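Local atomic coordinates of putative citrate lyase, alfa subunit (Streptococcus mutans, PDB entry 2HJ0), a protein that is a putative citrate lyase alpha subunit of the CitF family, with an alpha/beta fold built on two large mixed beta-sheets. Residues 272-280 with 365-373; 285-296 with 310-321. All coordinates share one frame; numbering follows the deposited sequence.

Interaction 1: residues 272-280 with 365-373; sequences EGFSFQTGT and NQLDICVLS
Strands 275-277 and 369-372 are parallel neighbours in the middle of a nine-stranded mixed sheet, paired most firmly at Gln-277 and Cys-370. Gln-277 N gives its hydrogen to Ile-369 O (3.0 Å), and Val-371 N returns one to Gln-277 O (3.0 Å), so that the amide and the carbonyl of one residue bracket Cys-370. At the N-terminal end side chains take over from the ladder. Ser-275 OG lies between two backbone groups of the opposing chain: it donates to a lone pair of Gln-366 O (2.7 Å) and accepts from Asp-368 N (2.8 Å). Its chi1 of 56° sets OG between the backbone N and the carbonyl carbon, facing both partners. Asp-368 answers with its carboxylate, whose OD2 takes the hydrogen of Ser-275 N (2.9 Å) in a fairly straight bond, met on the anti side and 35° out of the carboxylate plane; a water lies within bonding distance of this OD2 and of Gly-273 O. As in Rossmann-like sheets, this pair marks the point where strand order changes direction: the chain first adds strands, beginning with 302-305, on one side of 275-277, and later places 369-372 on its other side. One sheet face carries Phe-276 and Ile-369, touching through CB of the former and CG2 of the latter (3.6 Å), while the Phe-276 ring leads away. On the opposite face, Leu-367 sets CD1 against the Phe-276 backbone and CD2 4.0 Å from Gln-277 CB. The extended Gln-277 chain continues past this leucine, and its OE1 is bonded to Tyr-354. Thr-403 of helix 400-406 packs on both Gln-277 and Cys-370. Past the ladder, Thr-278 CG2 and Val-371 CG2 lie side by side, 4.2 Å apart.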
loop_
_atom_site.group_PDB
_atom_site.type_symbol
_atom_site.label_atom_id
_atom_site.label_comp_id
_atom_site.label_asym_id
_atom_site.label_seq_id
_atom_site.Cartn_x
_atom_site.Cartn_y
_atom_site.Cartn_z
ATOM N N GLU A 272 31.776 1.458 3.945
ATOM C CA GLU A 272 30.739 2.457 4.167
ATOM C C GLU A 272 29.441 2.110 3.417
ATOM O O GLU A 272 29.487 1.703 2.263
ATOM C CB GLU A 272 31.259 3.817 3.713
ATOM C CG GLU A 272 30.323 4.958 3.988
ATOM C CD GLU A 272 30.061 5.131 5.465
ATOM O OE1 GLU A 272 30.927 4.749 6.273
ATOM O OE2 GLU A 272 28.993 5.669 5.814
ATOM N N GLY A 273 28.301 2.250 4.095
ATOM C CA GLY A 273 27.002 1.973 3.493
ATOM C C GLY A 273 26.633 0.523 3.192
ATOM O O GLY A 273 25.948 0.247 2.212
ATOM N N PHE A 274 27.072 -0.404 4.038
ATOM C CA PHE A 274 26.793 -1.825 3.839
ATOM C C PHE A 274 25.554 -2.193 4.646
ATOM O O PHE A 274 25.283 -1.574 5.667
ATOM C CB PHE A 274 27.999 -2.660 4.294
ATOM C CG PHE A 274 28.077 -2.842 5.779
ATOM C CD1 PHE A 274 27.529 -3.972 6.375
ATOM C CD2 PHE A 274 28.644 -1.863 6.590
ATOM C CE1 PHE A 274 27.539 -4.131 7.763
ATOM C CE2 PHE A 274 28.660 -2.009 7.987
ATOM C CZ PHE A 274 28.107 -3.144 8.573
ATOM N N SER A 275 24.806 -3.192 4.187
ATOM C CA SER A 275 23.589 -3.612 4.877
ATOM C C SER A 275 23.796 -4.938 5.588
ATOM O O SER A 275 24.716 -5.684 5.261
ATOM C CB SER A 275 22.438 -3.753 3.880
ATOM O OG SER A 275 22.776 -4.649 2.834
ATOM N N PHE A 276 22.934 -5.237 6.550
ATOM C CA PHE A 276 23.056 -6.483 7.278
ATOM C C PHE A 276 21.818 -6.825 8.099
ATOM O O PHE A 276 20.963 -5.975 8.378
ATOM C CB PHE A 276 24.253 -6.425 8.223
ATOM C CG PHE A 276 24.075 -5.455 9.351
ATOM C CD1 PHE A 276 24.272 -4.096 9.155
ATOM C CD2 PHE A 276 23.638 -5.891 10.588
ATOM C CE1 PHE A 276 24.026 -3.191 10.177
ATOM C CE2 PHE A 276 23.392 -4.985 11.613
ATOM C CZ PHE A 276 23.585 -3.635 11.407
ATOM N N GLN A 277 21.748 -8.087 8.496
ATOM C CA GLN A 277 20.667 -8.575 9.325
ATOM C C GLN A 277 21.280 -9.551 10.326
ATOM O O GLN A 277 22.037 -10.441 9.948
ATOM C CB GLN A 277 19.604 -9.281 8.478
ATOM C CG GLN A 277 18.433 -9.790 9.298
ATOM C CD GLN A 277 17.492 -10.672 8.513
ATOM O OE1 GLN A 277 16.733 -10.211 7.660
ATOM N NE2 GLN A 277 17.545 -11.960 8.793
ATOM N N THR A 278 20.984 -9.350 11.609
ATOM C CA THR A 278 21.491 -10.227 12.660
ATOM C C THR A 278 20.345 -10.938 13.341
ATOM O O THR A 278 19.174 -10.634 13.106
ATOM C CB THR A 278 22.275 -9.463 13.742
ATOM O OG1 THR A 278 21.492 -8.359 14.206
ATOM C CG2 THR A 278 23.596 -8.961 13.187
ATOM N N GLY A 279 20.696 -11.881 14.203
ATOM C CA GLY A 279 19.696 -12.660 14.907
ATOM C C GLY A 279 18.857 -11.907 15.914
ATOM O O GLY A 279 19.024 -10.707 16.140
ATOM N N THR A 280 17.940 -12.635 16.530
ATOM C CA THR A 280 17.067 -12.056 17.529
ATOM C C THR A 280 17.379 -12.630 18.911
ATOM O O THR A 280 16.581 -12.504 19.832
ATOM C CB THR A 280 15.580 -12.321 17.182
ATOM O OG1 THR A 280 15.362 -13.731 17.056
ATOM C CG2 THR A 280 15.210 -11.650 15.877
ATOM N N ASN A 365 17.125 -8.484 -1.063
ATOM C CA ASN A 365 17.879 -8.539 -2.302
ATOM C C ASN A 365 18.975 -7.470 -2.270
ATOM O O ASN A 365 19.895 -7.467 -3.092
ATOM C CB ASN A 365 16.942 -8.294 -3.469
ATOM C CG ASN A 365 17.280 -9.140 -4.663
ATOM O OD1 ASN A 365 16.427 -9.380 -5.518
ATOM N ND2 ASN A 365 18.532 -9.606 -4.737
ATOM N N GLN A 366 18.866 -6.564 -1.302
ATOM C CA GLN A 366 19.842 -5.513 -1.148
ATOM C C GLN A 366 20.648 -5.759 0.108
ATOM O O GLN A 366 21.400 -4.905 0.563
ATOM C CB GLN A 366 19.143 -4.164 -1.072
ATOM C CG GLN A 366 18.270 -3.887 -2.281
ATOM C CD GLN A 366 19.043 -3.949 -3.579
ATOM O OE1 GLN A 366 18.482 -4.262 -4.630
ATOM N NE2 GLN A 366 20.334 -3.642 -3.516
ATOM N N LEU A 367 20.507 -6.950 0.658
ATOM C CA LEU A 367 21.212 -7.301 1.868
ATOM C C LEU A 367 22.632 -7.818 1.576
ATOM O O LEU A 367 22.805 -8.731 0.771
ATOM C CB LEU A 367 20.384 -8.353 2.594
ATOM C CG LEU A 367 20.743 -8.727 4.022
ATOM C CD1 LEU A 367 20.729 -7.497 4.928
ATOM C CD2 LEU A 367 19.741 -9.767 4.502
ATOM N N ASP A 368 23.648 -7.239 2.215
ATOM C CA ASP A 368 25.023 -7.694 1.991
ATOM C C ASP A 368 25.386 -8.906 2.840
ATOM O O ASP A 368 26.133 -9.779 2.398
ATOM C CB ASP A 368 26.056 -6.589 2.275
ATOM C CG ASP A 368 25.944 -5.413 1.328
ATOM O OD1 ASP A 368 25.746 -5.636 0.104
ATOM O OD2 ASP A 368 26.074 -4.262 1.811
ATOM N N ILE A 369 24.877 -8.969 4.063
ATOM C CA ILE A 369 25.209 -10.111 4.900
ATOM C C ILE A 369 24.125 -10.412 5.936
ATOM O O ILE A 369 23.437 -9.516 6.415
ATOM C CB ILE A 369 26.597 -9.889 5.582
ATOM C CG1 ILE A 369 27.122 -11.203 6.127
ATOM C CG2 ILE A 369 26.489 -8.867 6.715
ATOM C CD1 ILE A 369 26.549 -11.562 7.489
ATOM N N CYS A 370 23.953 -11.689 6.243
ATOM C CA CYS A 370 22.983 -12.098 7.233
ATOM C C CYS A 370 23.633 -13.134 8.158
ATOM O O CYS A 370 24.485 -13.926 7.735
ATOM C CB CYS A 370 21.724 -12.678 6.567
ATOM S SG CYS A 370 21.968 -14.269 5.671
ATOM N N VAL A 371 23.224 -13.104 9.425
ATOM C CA VAL A 371 23.730 -14.011 10.443
ATOM C C VAL A 371 22.559 -14.881 10.894
ATOM O O VAL A 371 21.624 -14.397 11.517
ATOM C CB VAL A 371 24.295 -13.205 11.634
ATOM C CG1 VAL A 371 24.938 -14.144 12.648
ATOM C CG2 VAL A 371 25.317 -12.178 11.133
ATOM N N LEU A 372 22.619 -16.169 10.572
ATOM C CA LEU A 372 21.557 -17.108 10.911
ATOM C C LEU A 372 22.004 -18.195 11.882
ATOM O O LEU A 372 23.201 -18.443 12.036
ATOM C CB LEU A 372 21.065 -17.778 9.637
ATOM C CG LEU A 372 20.667 -16.774 8.565
ATOM C CD1 LEU A 372 20.463 -17.467 7.232
ATOM C CD2 LEU A 372 19.415 -16.062 9.022
ATOM N N SER A 373 21.043 -18.862 12.518
ATOM C CA SER A 373 21.382 -19.937 13.445
ATOM C C SER A 373 20.913 -21.247 12.842
ATOM O O SER A 373 20.408 -21.256 11.724
ATOM C CB SER A 373 20.725 -19.713 14.807
ATOM O OG SER A 373 19.352 -19.439 14.630
HETATM O O HOH W 1 24.695 -1.839 0.961
#

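Interaction 2: residues 285-296 with 310-321; sequences LAVTRFMREQMI and TNAMVELLEEGL
Helices 285-296 and 311-318 pack side by side in nearly the same direction, apolar along most of the seam, with a salt bridge along its solvent-facing edge. Their axes run 21° from parallel and approach to 10.4 Å. Arg-292 leaves its helix with CG anti to the backbone N (chi1 -173°) and reaches across: CG sits 3.5 Å from Leu-316 CD2 and 3.4 Å from Leu-321 CD2, and the chain then bends at chi3 to bring NH1 to Glu-319 OE2 (2.7 Å). That bond is not straight. The carboxylate is met from above its plane, Glu-319 OE1 lies over one guanidinium face, and the two flat groups are turned 58° apart. Both helices belong to successive beta-alpha-beta crossovers, the first joining strands 275-277 and 302-305, the second leading on to strand 322-327. A Schellman motif ends the second helix: Gly-320 takes positive phi and Leu-321 N bonds back to Leu-316 O, which turns Leu-321 toward the first helix. There its CD2 also meets Ile-296 CG1 (4.0 Å) and CB of the selenomethionine Met-295 (4.1 Å). At the other end Leu-285 CD1 packs on Ala-312 CB (4.2 Å), and the Ala-312 methyl also faces Thr-288 OG1, whose hydroxyl is bonded to Tyr-247. Thr-310 OG1 accepts a weak N-capping bond from Ala-312 N.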
loop_
_atom_site.group_PDB
_atom_site.type_symbol
_atom_site.label_atom_id
_atom_site.label_comp_id
_atom_site.label_asym_id
_atom_site.label_seq_id
_atom_site.Cartn_x
_atom_site.Cartn_y
_atom_site.Cartn_z
ATOM N N LEU A 285 22.632 -12.820 17.683
ATOM C CA LEU A 285 22.288 -11.457 18.064
ATOM C C LEU A 285 23.511 -10.727 18.588
ATOM O O LEU A 285 23.790 -9.614 18.181
ATOM C CB LEU A 285 21.197 -11.459 19.137
ATOM C CG LEU A 285 20.915 -10.169 19.920
ATOM C CD1 LEU A 285 20.561 -9.008 19.012
ATOM C CD2 LEU A 285 19.781 -10.455 20.867
ATOM N N ALA A 286 24.240 -11.379 19.486
ATOM C CA ALA A 286 25.423 -10.793 20.094
ATOM C C ALA A 286 26.439 -10.291 19.082
ATOM O O ALA A 286 27.178 -9.348 19.348
ATOM C CB ALA A 286 26.076 -11.801 21.018
ATOM N N VAL A 287 26.486 -10.928 17.924
ATOM C CA VAL A 287 27.432 -10.529 16.902
ATOM C C VAL A 287 27.408 -9.015 16.686
ATOM O O VAL A 287 28.433 -8.429 16.355
ATOM C CB VAL A 287 27.138 -11.267 15.571
ATOM C CG1 VAL A 287 25.807 -10.805 15.008
ATOM C CG2 VAL A 287 28.250 -11.032 14.579
ATOM N N THR A 288 26.255 -8.379 16.892
ATOM C CA THR A 288 26.159 -6.932 16.691
ATOM C C THR A 288 27.041 -6.129 17.656
ATOM O O THR A 288 27.499 -5.039 17.320
ATOM C CB THR A 288 24.702 -6.404 16.823
ATOM O OG1 THR A 288 24.279 -6.493 18.184
ATOM C CG2 THR A 288 23.765 -7.189 15.969
ATOM N N ARG A 289 27.275 -6.660 18.851
ATOM C CA ARG A 289 28.113 -5.973 19.830
ATOM C C ARG A 289 29.521 -5.800 19.290
ATOM O O ARG A 289 30.045 -4.684 19.245
ATOM C CB ARG A 289 28.182 -6.755 21.148
ATOM C CG ARG A 289 29.276 -6.274 22.086
ATOM C CD ARG A 289 29.556 -7.257 23.211
ATOM N NE ARG A 289 28.498 -7.289 24.216
ATOM C CZ ARG A 289 28.434 -8.194 25.188
ATOM N NH1 ARG A 289 29.366 -9.135 25.268
ATOM N NH2 ARG A 289 27.445 -8.161 26.077
ATOM N N PHE A 290 30.132 -6.906 18.876
ATOM C CA PHE A 290 31.494 -6.868 18.346
ATOM C C PHE A 290 31.546 -6.100 17.042
ATOM O O PHE A 290 32.515 -5.400 16.758
ATOM C CB PHE A 290 32.028 -8.291 18.140
ATOM C CG PHE A 290 31.990 -9.122 19.384
ATOM C CD1 PHE A 290 30.809 -9.730 19.787
ATOM C CD2 PHE A 290 33.114 -9.236 20.194
ATOM C CE1 PHE A 290 30.746 -10.435 20.982
ATOM C CE2 PHE A 290 33.065 -9.938 21.392
ATOM C CZ PHE A 290 31.878 -10.537 21.788
HETATM N N MSE A 291 30.486 -6.227 16.260
HETATM C CA MSE A 291 30.403 -5.548 14.981
HETATM C C MSE A 291 30.444 -4.030 15.197
HETATM O O MSE A 291 31.217 -3.322 14.541
HETATM C CB MSE A 291 29.112 -5.952 14.274
HETATM C CG MSE A 291 29.260 -6.187 12.786
HETATM SE SE MSE A 291 27.544 -6.466 11.964
HETATM C CE MSE A 291 27.073 -8.133 12.836
ATOM N N ARG A 292 29.608 -3.550 16.122
ATOM C CA ARG A 292 29.528 -2.129 16.464
ATOM C C ARG A 292 30.922 -1.588 16.810
ATOM O O ARG A 292 31.356 -0.570 16.270
ATOM C CB ARG A 292 28.577 -1.913 17.660
ATOM C CG ARG A 292 28.306 -0.442 17.991
ATOM C CD ARG A 292 27.325 -0.269 19.144
ATOM N NE ARG A 292 27.998 -0.311 20.436
ATOM C CZ ARG A 292 28.481 0.753 21.072
ATOM N NH1 ARG A 292 28.357 1.964 20.543
ATOM N NH2 ARG A 292 29.118 0.602 22.230
ATOM N N GLU A 293 31.608 -2.282 17.714
ATOM C CA GLU A 293 32.944 -1.915 18.145
ATOM C C GLU A 293 33.852 -1.702 16.935
ATOM O O GLU A 293 34.534 -0.688 16.833
ATOM C CB GLU A 293 33.513 -3.020 19.037
ATOM C CG GLU A 293 34.781 -2.650 19.794
ATOM C CD GLU A 293 35.447 -3.858 20.450
ATOM O OE1 GLU A 293 34.765 -4.565 21.229
ATOM O OE2 GLU A 293 36.653 -4.094 20.188
ATOM N N GLN A 294 33.854 -2.655 16.015
ATOM C CA GLN A 294 34.680 -2.535 14.826
ATOM C C GLN A 294 34.221 -1.404 13.939
ATOM O O GLN A 294 35.031 -0.769 13.272
ATOM C CB GLN A 294 34.672 -3.837 14.031
ATOM C CG GLN A 294 35.912 -4.697 14.242
ATOM C CD GLN A 294 37.105 -4.194 13.463
ATOM O OE1 GLN A 294 37.490 -3.032 13.574
ATOM N NE2 GLN A 294 37.702 -5.075 12.665
HETATM N N MSE A 295 32.918 -1.156 13.912
HETATM C CA MSE A 295 32.395 -0.078 13.083
HETATM C C MSE A 295 32.794 1.259 13.675
HETATM O O MSE A 295 32.935 2.243 12.950
HETATM C CB MSE A 295 30.876 -0.152 12.987
HETATM C CG MSE A 295 30.354 -1.320 12.169
HETATM SE SE MSE A 295 28.428 -1.546 12.369
HETATM C CE MSE A 295 27.859 -0.071 11.227
ATOM N N ILE A 296 32.956 1.292 14.997
ATOM C CA ILE A 296 33.351 2.512 15.677
ATOM C C ILE A 296 34.853 2.752 15.465
ATOM O O ILE A 296 35.246 3.863 15.140
ATOM C CB ILE A 296 33.005 2.448 17.183
ATOM C CG1 ILE A 296 31.493 2.465 17.367
ATOM C CG2 ILE A 296 33.598 3.638 17.904
ATOM C CD1 ILE A 296 31.041 2.292 18.795
ATOM N N THR A 310 15.453 -5.716 17.071
ATOM C CA THR A 310 15.592 -5.881 18.524
ATOM C C THR A 310 16.130 -4.546 19.011
ATOM O O THR A 310 16.552 -3.721 18.198
ATOM C CB THR A 310 16.610 -6.947 18.914
ATOM O OG1 THR A 310 17.921 -6.390 18.835
ATOM C CG2 THR A 310 16.528 -8.131 17.989
ATOM N N ASN A 311 16.124 -4.333 20.323
ATOM C CA ASN A 311 16.621 -3.078 20.873
ATOM C C ASN A 311 18.050 -2.776 20.449
ATOM O O ASN A 311 18.405 -1.611 20.318
ATOM C CB ASN A 311 16.526 -3.076 22.398
ATOM C CG ASN A 311 16.965 -1.753 23.007
ATOM O OD1 ASN A 311 18.034 -1.668 23.613
ATOM N ND2 ASN A 311 16.144 -0.709 22.839
ATOM N N ALA A 312 18.862 -3.812 20.228
ATOM C CA ALA A 312 20.246 -3.605 19.811
ATOM C C ALA A 312 20.268 -2.850 18.502
ATOM O O ALA A 312 21.144 -2.020 18.246
ATOM C CB ALA A 312 20.947 -4.914 19.644
HETATM N N MSE A 313 19.272 -3.134 17.675
HETATM C CA MSE A 313 19.153 -2.488 16.382
HETATM C C MSE A 313 18.753 -1.024 16.531
HETATM O O MSE A 313 19.268 -0.160 15.828
HETATM C CB MSE A 313 18.130 -3.235 15.533
HETATM C CG MSE A 313 18.608 -3.427 14.124
HETATM SE SE MSE A 313 20.412 -4.168 14.129
HETATM C CE MSE A 313 20.006 -5.792 13.111
ATOM N N VAL A 314 17.835 -0.757 17.455
ATOM C CA VAL A 314 17.386 0.597 17.699
ATOM C C VAL A 314 18.578 1.360 18.243
ATOM O O VAL A 314 18.825 2.517 17.887
ATOM C CB VAL A 314 16.261 0.635 18.744
ATOM C CG1 VAL A 314 15.716 2.057 18.885
ATOM C CG2 VAL A 314 15.163 -0.326 18.355
ATOM N N GLU A 315 19.324 0.689 19.102
ATOM C CA GLU A 315 20.511 1.270 19.709
ATOM C C GLU A 315 21.413 1.805 18.600
ATOM O O GLU A 315 21.805 2.961 18.636
ATOM C CB GLU A 315 21.251 0.202 20.520
ATOM C CG GLU A 315 21.730 0.633 21.898
ATOM C CD GLU A 315 20.767 0.262 23.023
ATOM O OE1 GLU A 315 19.730 0.942 23.206
ATOM O OE2 GLU A 315 21.055 -0.726 23.730
ATOM N N LEU A 316 21.725 0.975 17.611
ATOM C CA LEU A 316 22.590 1.400 16.516
ATOM C C LEU A 316 22.027 2.536 15.677
ATOM O O LEU A 316 22.772 3.390 15.186
ATOM C CB LEU A 316 22.909 0.225 15.596
ATOM C CG LEU A 316 23.856 -0.858 16.125
ATOM C CD1 LEU A 316 23.885 -2.008 15.123
ATOM C CD2 LEU A 316 25.262 -0.297 16.333
ATOM N N LEU A 317 20.713 2.542 15.490
ATOM C CA LEU A 317 20.069 3.587 14.699
ATOM C C LEU A 317 20.182 4.940 15.409
ATOM O O LEU A 317 20.242 5.984 14.763
ATOM C CB LEU A 317 18.589 3.250 14.467
ATOM C CG LEU A 317 17.836 4.308 13.648
ATOM C CD1 LEU A 317 18.134 4.102 12.171
ATOM C CD2 LEU A 317 16.342 4.242 13.910
ATOM N N GLU A 318 20.212 4.913 16.739
ATOM C CA GLU A 318 20.310 6.143 17.506
ATOM C C GLU A 318 21.760 6.629 17.591
ATOM O O GLU A 318 22.012 7.824 17.546
ATOM C CB GLU A 318 19.699 5.944 18.900
ATOM C CG GLU A 318 18.326 5.274 18.845
ATOM C CD GLU A 318 17.254 5.959 19.684
ATOM O OE1 GLU A 318 16.073 5.531 19.603
ATOM O OE2 GLU A 318 17.578 6.925 20.422
ATOM N N GLU A 319 22.713 5.709 17.690
ATOM C CA GLU A 319 24.120 6.081 17.764
ATOM C C GLU A 319 24.611 6.557 16.399
ATOM O O GLU A 319 25.782 6.891 16.213
ATOM C CB GLU A 319 24.959 4.884 18.219
ATOM C CG GLU A 319 24.666 4.421 19.636
ATOM C CD GLU A 319 25.468 3.186 20.054
ATOM O OE1 GLU A 319 25.416 2.833 21.264
ATOM O OE2 GLU A 319 26.138 2.569 19.183
ATOM N N GLY A 320 23.707 6.583 15.432
ATOM C CA GLY A 320 24.080 7.012 14.097
ATOM C C GLY A 320 24.974 6.029 13.353
ATOM O O GLY A 320 25.645 6.415 12.399
ATOM N N LEU A 321 24.989 4.763 13.768
ATOM C CA LEU A 321 25.820 3.774 13.096
ATOM C C LEU A 321 25.127 3.099 11.918
ATOM O O LEU A 321 25.774 2.516 11.045
ATOM C CB LEU A 321 26.293 2.717 14.078
ATOM C CG LEU A 321 27.695 2.957 14.639
ATOM C CD1 LEU A 321 27.704 4.196 15.522
ATOM C CD2 LEU A 321 28.103 1.721 15.439
#

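The centres of the two contacts lie about 12 Å apart, and both belong to the unit built on the nine-stranded sheet. Chain order is 272-280, 285-296, 310-321, 365-373, so interaction 2 forms entirely within the stretch that interaction 1 brings together. Strand 275-277 runs almost directly into helix 282-297, and Thr-278, just past the strand, touches both helices: its CG2 packs against Val-287 and Met-291, while its OG1 faces the Thr-288 CG2 methyl and the Met-313 CE methyl of the second helix. Interaction 1 thus joins strands within the sheet, whereas interaction 2 joins two helices of the layer packed against it.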